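Local structure of tartrate dehydrogenase/decarboxylase (Pseudomonas putida, 3FLK) at residues A[224-232]-A[247-258]. The protein oxidises tartrate with NAD(+), converts meso-tartrate to D-glycerate and oxidatively decarboxylates D-malate to pyruvate, using magnesium or manganese. The protein carries 1 engineered substitution. Residues are numbered along the deposited sequence; the frame is centred on the assembly and turned at random.
With MG (magnesium ion), chain E; MG (magnesium ion), chain I; OXL (oxalate ion), chain G; NAI (1,4-dihydronicotinamide adenine dinucleotide), chain N.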
ATOM      1  N   ILE A 224       2.967   7.446  -0.593  1.00 12.01           N
ATOM      2  CA  ILE A 224       2.159   6.285  -0.214  1.00 11.76           C
ATOM      3  C   ILE A 224       2.933   5.245   0.607  1.00 11.88           C
ATOM      4  O   ILE A 224       2.376   4.656   1.531  1.00 12.24           O
ATOM      5  CB  ILE A 224       1.422   5.648  -1.442  1.00 11.69           C
ATOM      6  CG1 ILE A 224       0.421   4.565  -1.001  1.00 11.03           C
ATOM      7  CG2 ILE A 224       2.411   5.106  -2.483  1.00 11.13           C
ATOM      8  CD1 ILE A 224      -0.786   5.093  -0.226  1.00  9.83           C
ATOM      9  N   ASP A 225       4.211   5.044   0.290  1.00 12.09           N
ATOM     10  CA  ASP A 225       5.021   4.061   1.012  1.00 12.22           C
ATOM     11  C   ASP A 225       5.174   4.403   2.498  1.00 12.17           C
ATOM     12  O   ASP A 225       4.898   3.562   3.356  1.00 11.85           O
ATOM     13  CB  ASP A 225       6.369   3.791   0.320  1.00 12.35           C
ATOM     14  CG  ASP A 225       7.248   5.033   0.189  1.00 12.98           C
ATOM     15  OD1 ASP A 225       6.768   6.170   0.383  1.00 13.85           O
ATOM     16  OD2 ASP A 225       8.445   4.857  -0.123  1.00 13.03           O
ATOM     17  N   ILE A 226       5.568   5.639   2.799  1.00 11.91           N
ATOM     18  CA  ILE A 226       5.732   6.059   4.190  1.00 11.92           C
ATOM     19  C   ILE A 226       4.386   6.283   4.898  1.00 11.86           C
ATOM     20  O   ILE A 226       4.292   6.126   6.115  1.00 12.06           O
ATOM     21  CB  ILE A 226       6.680   7.293   4.339  1.00 12.01           C
ATOM     22  CG1 ILE A 226       7.129   7.464   5.798  1.00 12.10           C
ATOM     23  CG2 ILE A 226       6.028   8.573   3.803  1.00 11.83           C
ATOM     24  CD1 ILE A 226       7.975   6.307   6.349  1.00 12.96           C
ATOM     25  N   LEU A 227       3.353   6.630   4.134  1.00 11.62           N
ATOM     26  CA  LEU A 227       2.008   6.757   4.682  1.00 11.68           C
ATOM     27  C   LEU A 227       1.526   5.416   5.245  1.00 11.83           C
ATOM     28  O   LEU A 227       1.033   5.357   6.368  1.00 11.42           O
ATOM     29  CB  LEU A 227       1.038   7.289   3.623  1.00 11.71           C
ATOM     30  CG  LEU A 227      -0.435   7.526   3.981  1.00 12.09           C
ATOM     31  CD1 LEU A 227      -0.597   8.335   5.252  1.00 12.11           C
ATOM     32  CD2 LEU A 227      -1.130   8.226   2.837  1.00 11.65           C
ATOM     33  N   CYS A 228       1.686   4.348   4.463  1.00 11.99           N
ATOM     34  CA  CYS A 228       1.379   2.995   4.929  1.00 12.40           C
ATOM     35  C   CYS A 228       2.151   2.635   6.200  1.00 12.48           C
ATOM     36  O   CYS A 228       1.583   2.067   7.135  1.00 12.43           O
ATOM     37  CB  CYS A 228       1.647   1.969   3.825  1.00 12.34           C
ATOM     38  SG  CYS A 228       0.433   2.037   2.494  1.00 13.40           S
ATOM     39  N   ALA A 229       3.439   2.980   6.227  1.00 12.54           N
ATOM     40  CA  ALA A 229       4.287   2.781   7.401  1.00 12.85           C
ATOM     41  C   ALA A 229       3.749   3.515   8.636  1.00 13.26           C
ATOM     42  O   ALA A 229       3.762   2.971   9.741  1.00 13.09           O
ATOM     43  CB  ALA A 229       5.720   3.219   7.101  1.00 12.85           C
ATOM     44  N   ARG A 230       3.262   4.737   8.429  1.00 13.47           N
ATOM     45  CA  ARG A 230       2.730   5.565   9.514  1.00 13.93           C
ATOM     46  C   ARG A 230       1.369   5.100  10.038  1.00 13.95           C
ATOM     47  O   ARG A 230       1.037   5.347  11.198  1.00 13.91           O
ATOM     48  CB  ARG A 230       2.678   7.040   9.097  1.00 14.02           C
ATOM     49  CG  ARG A 230       4.051   7.701   9.048  1.00 15.25           C
ATOM     50  CD  ARG A 230       3.956   9.214   8.909  1.00 17.88           C
ATOM     51  NE  ARG A 230       5.279   9.837   8.978  1.00 19.95           N
ATOM     52  CZ  ARG A 230       5.874  10.470   7.971  1.00 20.36           C
ATOM     53  NH1 ARG A 230       5.265  10.595   6.796  1.00 20.74           N
ATOM     54  NH2 ARG A 230       7.078  10.992   8.144  1.00 20.45           N
ATOM     55  N   PHE A 231       0.588   4.430   9.191  1.00 14.06           N
ATOM     56  CA  PHE A 231      -0.653   3.780   9.631  1.00 14.30           C
ATOM     57  C   PHE A 231      -0.363   2.764  10.735  1.00 14.45           C
ATOM     58  O   PHE A 231      -1.151   2.596  11.670  1.00 14.53           O
ATOM     59  CB  PHE A 231      -1.351   3.086   8.452  1.00 14.19           C
ATOM     60  CG  PHE A 231      -2.382   3.937   7.750  1.00 14.19           C
ATOM     61  CD1 PHE A 231      -2.194   5.310   7.581  1.00 14.09           C
ATOM     62  CD2 PHE A 231      -3.535   3.355   7.230  1.00 14.34           C
ATOM     63  CE1 PHE A 231      -3.144   6.087   6.928  1.00 13.72           C
ATOM     64  CE2 PHE A 231      -4.494   4.125   6.569  1.00 13.88           C
ATOM     65  CZ  PHE A 231      -4.298   5.494   6.420  1.00 13.66           C
ATOM     66  N   VAL A 232       0.784   2.100  10.615  1.00 14.51           N
ATOM     67  CA  VAL A 232       1.226   1.093  11.570  1.00 14.77           C
ATOM     68  C   VAL A 232       1.922   1.718  12.784  1.00 15.12           C
ATOM     69  O   VAL A 232       1.689   1.295  13.919  1.00 15.07           O
ATOM     70  CB  VAL A 232       2.155   0.051  10.887  1.00 14.72           C
ATOM     71  CG1 VAL A 232       2.808  -0.878  11.910  1.00 14.48           C
ATOM     72  CG2 VAL A 232       1.374  -0.758   9.854  1.00 14.49           C
ATOM     73  N   PHE A 247      -4.763   4.172  -4.266  1.00 12.12           N
ATOM     74  CA  PHE A 247      -4.177   4.440  -2.952  1.00 11.95           C
ATOM     75  C   PHE A 247      -5.225   4.352  -1.841  1.00 11.82           C
ATOM     76  O   PHE A 247      -4.948   3.812  -0.767  1.00 11.90           O
ATOM     77  CB  PHE A 247      -3.429   5.784  -2.924  1.00 12.08           C
ATOM     78  CG  PHE A 247      -2.183   5.819  -3.785  1.00 12.03           C
ATOM     79  CD1 PHE A 247      -1.616   4.642  -4.289  1.00 12.59           C
ATOM     80  CD2 PHE A 247      -1.558   7.029  -4.064  1.00 12.34           C
ATOM     81  CE1 PHE A 247      -0.463   4.679  -5.078  1.00 12.35           C
ATOM     82  CE2 PHE A 247      -0.401   7.079  -4.850  1.00 12.09           C
ATOM     83  CZ  PHE A 247       0.144   5.903  -5.360  1.00 11.99           C
ATOM     84  N   GLY A 248      -6.428   4.857  -2.117  1.00 11.76           N
ATOM     85  CA  GLY A 248      -7.559   4.754  -1.196  1.00 11.69           C
ATOM     86  C   GLY A 248      -8.003   3.319  -0.957  1.00 11.80           C
ATOM     87  O   GLY A 248      -8.354   2.949   0.164  1.00 11.36           O
ATOM     88  N   ASP A 249      -7.985   2.514  -2.017  1.00 11.79           N
ATOM     89  CA  ASP A 249      -8.262   1.080  -1.920  1.00 12.06           C
ATOM     90  C   ASP A 249      -7.300   0.400  -0.935  1.00 11.99           C
ATOM     91  O   ASP A 249      -7.734  -0.296  -0.013  1.00 11.91           O
ATOM     92  CB  ASP A 249      -8.166   0.439  -3.312  1.00 12.21           C
ATOM     93  CG  ASP A 249      -8.752  -0.967  -3.370  1.00 13.38           C
ATOM     94  OD1 ASP A 249      -9.057  -1.564  -2.316  1.00 13.30           O
ATOM     95  OD2 ASP A 249      -8.903  -1.483  -4.496  1.00 15.81           O
ATOM     96  N   ILE A 250      -6.001   0.626  -1.119  1.00 11.88           N
ATOM     97  CA  ILE A 250      -4.969   0.044  -0.254  1.00 11.84           C
ATOM     98  C   ILE A 250      -5.116   0.469   1.214  1.00 11.95           C
ATOM     99  O   ILE A 250      -5.117  -0.375   2.119  1.00 11.72           O
ATOM    100  CB  ILE A 250      -3.545   0.373  -0.766  1.00 12.07           C
ATOM    101  CG1 ILE A 250      -3.295  -0.296  -2.125  1.00 11.96           C
ATOM    102  CG2 ILE A 250      -2.483  -0.066   0.250  1.00 12.37           C
ATOM    103  CD1 ILE A 250      -2.190   0.354  -2.952  1.00 12.62           C
ATOM    104  N   LEU A 251      -5.252   1.775   1.438  1.00 11.71           N
ATOM    105  CA  LEU A 251      -5.301   2.331   2.790  1.00 11.66           C
ATOM    106  C   LEU A 251      -6.534   1.890   3.583  1.00 11.52           C
ATOM    107  O   LEU A 251      -6.485   1.814   4.809  1.00 11.53           O
ATOM    108  CB  LEU A 251      -5.196   3.862   2.749  1.00 11.54           C
ATOM    109  CG  LEU A 251      -3.877   4.471   2.244  1.00 11.85           C
ATOM    110  CD1 LEU A 251      -4.022   5.977   2.064  1.00 12.48           C
ATOM    111  CD2 LEU A 251      -2.696   4.144   3.155  1.00 11.75           C
ATOM    112  N   SER A 252      -7.620   1.583   2.876  1.00 11.69           N
ATOM    113  CA  SER A 252      -8.872   1.144   3.506  1.00 11.90           C
ATOM    114  C   SER A 252      -8.954  -0.359   3.804  1.00 11.99           C
ATOM    115  O   SER A 252      -9.945  -0.822   4.369  1.00 12.20           O
ATOM    116  CB  SER A 252     -10.083   1.603   2.688  1.00 11.94           C
ATOM    117  OG  SER A 252     -10.088   1.021   1.396  1.00 12.33           O
ATOM    118  N   ASP A 253      -7.936  -1.122   3.404  1.00 12.01           N
ATOM    119  CA  ASP A 253      -7.743  -2.473   3.943  1.00 12.00           C
ATOM    120  C   ASP A 253      -6.720  -2.428   5.077  1.00 11.92           C
ATOM    121  O   ASP A 253      -6.890  -3.086   6.106  1.00 11.52           O
ATOM    122  CB  ASP A 253      -7.297  -3.467   2.863  1.00 12.10           C
ATOM    123  CG  ASP A 253      -8.449  -4.305   2.312  1.00 12.60           C
ATOM    124  OD1 ASP A 253      -9.603  -3.827   2.303  1.00 13.27           O
ATOM    125  OD2 ASP A 253      -8.196  -5.448   1.871  1.00 13.26           O
ATOM    126  N   LEU A 254      -5.673  -1.627   4.888  1.00 11.82           N
ATOM    127  CA  LEU A 254      -4.595  -1.503   5.869  1.00 11.90           C
ATOM    128  C   LEU A 254      -5.060  -0.898   7.196  1.00 11.99           C
ATOM    129  O   LEU A 254      -4.744  -1.428   8.268  1.00 11.98           O
ATOM    130  CB  LEU A 254      -3.435  -0.684   5.290  1.00 11.94           C
ATOM    131  CG  LEU A 254      -2.214  -0.451   6.185  1.00 11.94           C
ATOM    132  CD1 LEU A 254      -1.546  -1.761   6.570  1.00 11.99           C
ATOM    133  CD2 LEU A 254      -1.222   0.461   5.492  1.00 11.93           C
ATOM    134  N   GLY A 255      -5.790   0.212   7.115  1.00 12.11           N
ATOM    135  CA  GLY A 255      -6.338   0.894   8.292  1.00 12.56           C
ATOM    136  C   GLY A 255      -7.117  -0.014   9.237  1.00 12.76           C
ATOM    137  O   GLY A 255      -6.754  -0.140  10.408  1.00 12.78           O
ATOM    138  N   PRO A 256      -8.210  -0.627   8.746  1.00 13.09           N
ATOM    139  CA  PRO A 256      -8.978  -1.608   9.523  1.00 13.35           C
ATOM    140  C   PRO A 256      -8.141  -2.770  10.052  1.00 13.62           C
ATOM    141  O   PRO A 256      -8.394  -3.242  11.160  1.00 13.56           O
ATOM    142  CB  PRO A 256     -10.016  -2.111   8.520  1.00 13.29           C
ATOM    143  CG  PRO A 256     -10.197  -0.973   7.598  1.00 13.26           C
ATOM    144  CD  PRO A 256      -8.831  -0.383   7.433  1.00 12.97           C
ATOM    145  N   ALA A 257      -7.154  -3.221   9.274  1.00 13.94           N
ATOM    146  CA  ALA A 257      -6.246  -4.283   9.723  1.00 14.44           C
ATOM    147  C   ALA A 257      -5.470  -3.870  10.976  1.00 14.84           C
ATOM    148  O   ALA A 257      -5.301  -4.673  11.894  1.00 14.72           O
ATOM    149  CB  ALA A 257      -5.289  -4.686   8.614  1.00 14.38           C
ATOM    150  N   CYS A 258      -5.008  -2.620  11.006  1.00 15.31           N
ATOM    151  CA  CYS A 258      -4.339  -2.064  12.187  1.00 16.16           C
ATOM    152  C   CYS A 258      -5.277  -2.052  13.393  1.00 16.59           C
ATOM    153  O   CYS A 258      -4.846  -2.253  14.531  1.00 16.91           O
ATOM    154  CB  CYS A 258      -3.827  -0.650  11.900  1.00 16.07           C
ATOM    155  SG  CYS A 258      -2.504  -0.581  10.674  1.00 16.47           S
TER
HETATM  156 MG    MG E 401     -10.149  -3.170  -1.374  1.00 16.38          MG
HETATM  157 MG    MG I 405       9.997   3.766  -0.882  1.00 17.84          MG
HETATM  158  C1  OXL G 403     -11.546  -3.115  -4.166  1.00 24.02           C
HETATM  159  C2  OXL G 403     -12.270  -2.082  -3.421  1.00 23.97           C
HETATM  160  O1  OXL G 403     -10.699  -3.815  -3.559  1.00 22.59           O
HETATM  161  O2  OXL G 403     -13.103  -1.361  -4.014  1.00 23.95           O
HETATM  162  O3  OXL G 403     -11.777  -3.268  -5.387  1.00 24.70           O
HETATM  163  O4  OXL G 403     -12.025  -1.942  -2.199  1.00 23.69           O
HETATM  164  PA  NAI N 401      11.855   9.314   4.025  1.00 16.95           P
HETATM  165  O1A NAI N 401      12.241   7.887   3.950  1.00 16.02           O
HETATM  166  O2A NAI N 401      12.999  10.192   3.694  1.00 17.19           O
HETATM  167  O5B NAI N 401      11.333   9.666   5.504  1.00 16.24           O
HETATM  168  C5B NAI N 401      10.097   9.202   5.997  1.00 16.02           C
HETATM  169  C4B NAI N 401      10.072   9.254   7.524  1.00 16.06           C
HETATM  170  O4B NAI N 401      10.934   8.273   8.072  1.00 15.90           O
HETATM  171  C3B NAI N 401      10.536  10.601   8.057  1.00 16.51           C
HETATM  172  O3B NAI N 401       9.703  10.964   9.133  1.00 16.70           O
HETATM  173  C2B NAI N 401      11.954  10.349   8.527  1.00 16.41           C
HETATM  174  O2B NAI N 401      12.313  11.141   9.638  1.00 16.84           O
HETATM  175  C1B NAI N 401      11.965   8.862   8.846  1.00 15.91           C
HETATM  176  N9A NAI N 401      13.266   8.270   8.496  1.00 15.69           N
HETATM  177  C8A NAI N 401      13.738   8.002   7.236  1.00 16.04           C
HETATM  178  N7A NAI N 401      14.969   7.457   7.346  1.00 15.70           N
HETATM  179  C5A NAI N 401      15.288   7.370   8.651  1.00 15.62           C
HETATM  180  C6A NAI N 401      16.417   6.894   9.307  1.00 15.67           C
HETATM  181  N6A NAI N 401      17.419   6.351   8.619  1.00 15.72           N
HETATM  182  N1A NAI N 401      16.460   6.930  10.688  1.00 15.92           N
HETATM  183  C2A NAI N 401      15.395   7.438  11.409  1.00 15.99           C
HETATM  184  N3A NAI N 401      14.278   7.912  10.747  1.00 15.75           N
HETATM  185  C4A NAI N 401      14.225   7.876   9.390  1.00 15.83           C
HETATM  186  O3  NAI N 401      10.615   9.500   3.017  1.00 16.48           O
HETATM  187  PN  NAI N 401       9.830  10.863   2.684  1.00 16.50           P
HETATM  188  O1N NAI N 401       9.833  11.747   3.872  1.00 16.72           O
HETATM  189  O2N NAI N 401       8.546  10.446   2.084  1.00 16.35           O
HETATM  190  O5D NAI N 401      10.718  11.509   1.508  1.00 16.71           O
HETATM  191  C5D NAI N 401      11.686  12.508   1.752  1.00 17.14           C
HETATM  192  C4D NAI N 401      12.515  12.731   0.490  1.00 16.81           C
HETATM  193  O4D NAI N 401      13.267  11.570   0.179  1.00 16.66           O
HETATM  194  C3D NAI N 401      11.654  13.028  -0.727  1.00 17.00           C
HETATM  195  O3D NAI N 401      12.278  14.051  -1.466  1.00 17.24           O
HETATM  196  C2D NAI N 401      11.659  11.729  -1.513  1.00 16.82           C
HETATM  197  O2D NAI N 401      11.504  11.955  -2.894  1.00 17.17           O
HETATM  198  C1D NAI N 401      13.020  11.151  -1.154  1.00 17.28           C
HETATM  199  N1N NAI N 401      13.133   9.678  -1.226  1.00 17.88           N
HETATM  200  C2N NAI N 401      14.241   9.145  -1.830  1.00 17.57           C
HETATM  201  C3N NAI N 401      14.412   7.765  -1.914  1.00 17.95           C
HETATM  202  C7N NAI N 401      15.729   7.214  -2.378  1.00 18.63           C
HETATM  203  O7N NAI N 401      16.848   8.070  -2.428  1.00 18.01           O
HETATM  204  N7N NAI N 401      15.821   5.930  -2.732  1.00 18.61           N
HETATM  205  C4N NAI N 401      13.444   6.922  -1.366  1.00 17.97           C
HETATM  206  C5N NAI N 401      12.319   7.470  -0.746  1.00 17.93           C
HETATM  207  C6N NAI N 401      12.174   8.855  -0.677  1.00 17.90           C
HETATM  208  O   HOH W   1      -9.837  -1.942   0.183  1.00  9.14           O
HETATM  209  O   HOH W   2     -11.477  -4.495  -0.448  1.00  8.80           O
HETATM  210  O   HOH W   3      11.325   4.442   0.509  1.00 13.12           O
HETATM  211  O   HOH W   4       9.844   1.865   0.022  1.00 12.25           O
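Ile224 sits over one face of the Phe247 ring, its CB 4.0 Å from the ring centroid in a CH-pi contact and its CG2 3.7 Å from Phe247 CZ. The ring reaches this place with CG anti to its own carbonyl carbon (chi1 -67°). With an alanine in place of Phe247, Ile224 would probably lose the ring face that covers it, opening a gap at the N-terminal ends of the segments. One turn on, Leu251 is a knob in the hole formed by Ile224, Leu227, Cys228 and Phe231: its CD1 meets Leu227 CD2 at 3.7 Å, while CD2 sits over the rim of one Phe231 face. The edge of that ring points at Gly255 N, and Phe130 and Phe238 pack around it. Leu254 CD2 touches Cys228 CB at 3.6 Å. The segment axes approach to 9.9 Å, nearly parallel at 19°. This pair lies at the dimer interface, Val232 and Leu254 each packing on the other's counterpart in the second subunit. Asp249 OD1 binds one magnesium with Asp225 of the second subunit; Asp225 OD2 binds the other with Asp249 of that subunit. Dispersion and CH-pi packing, with Phe231 O buried unpartnered, thus join helices serving different shared metal sites.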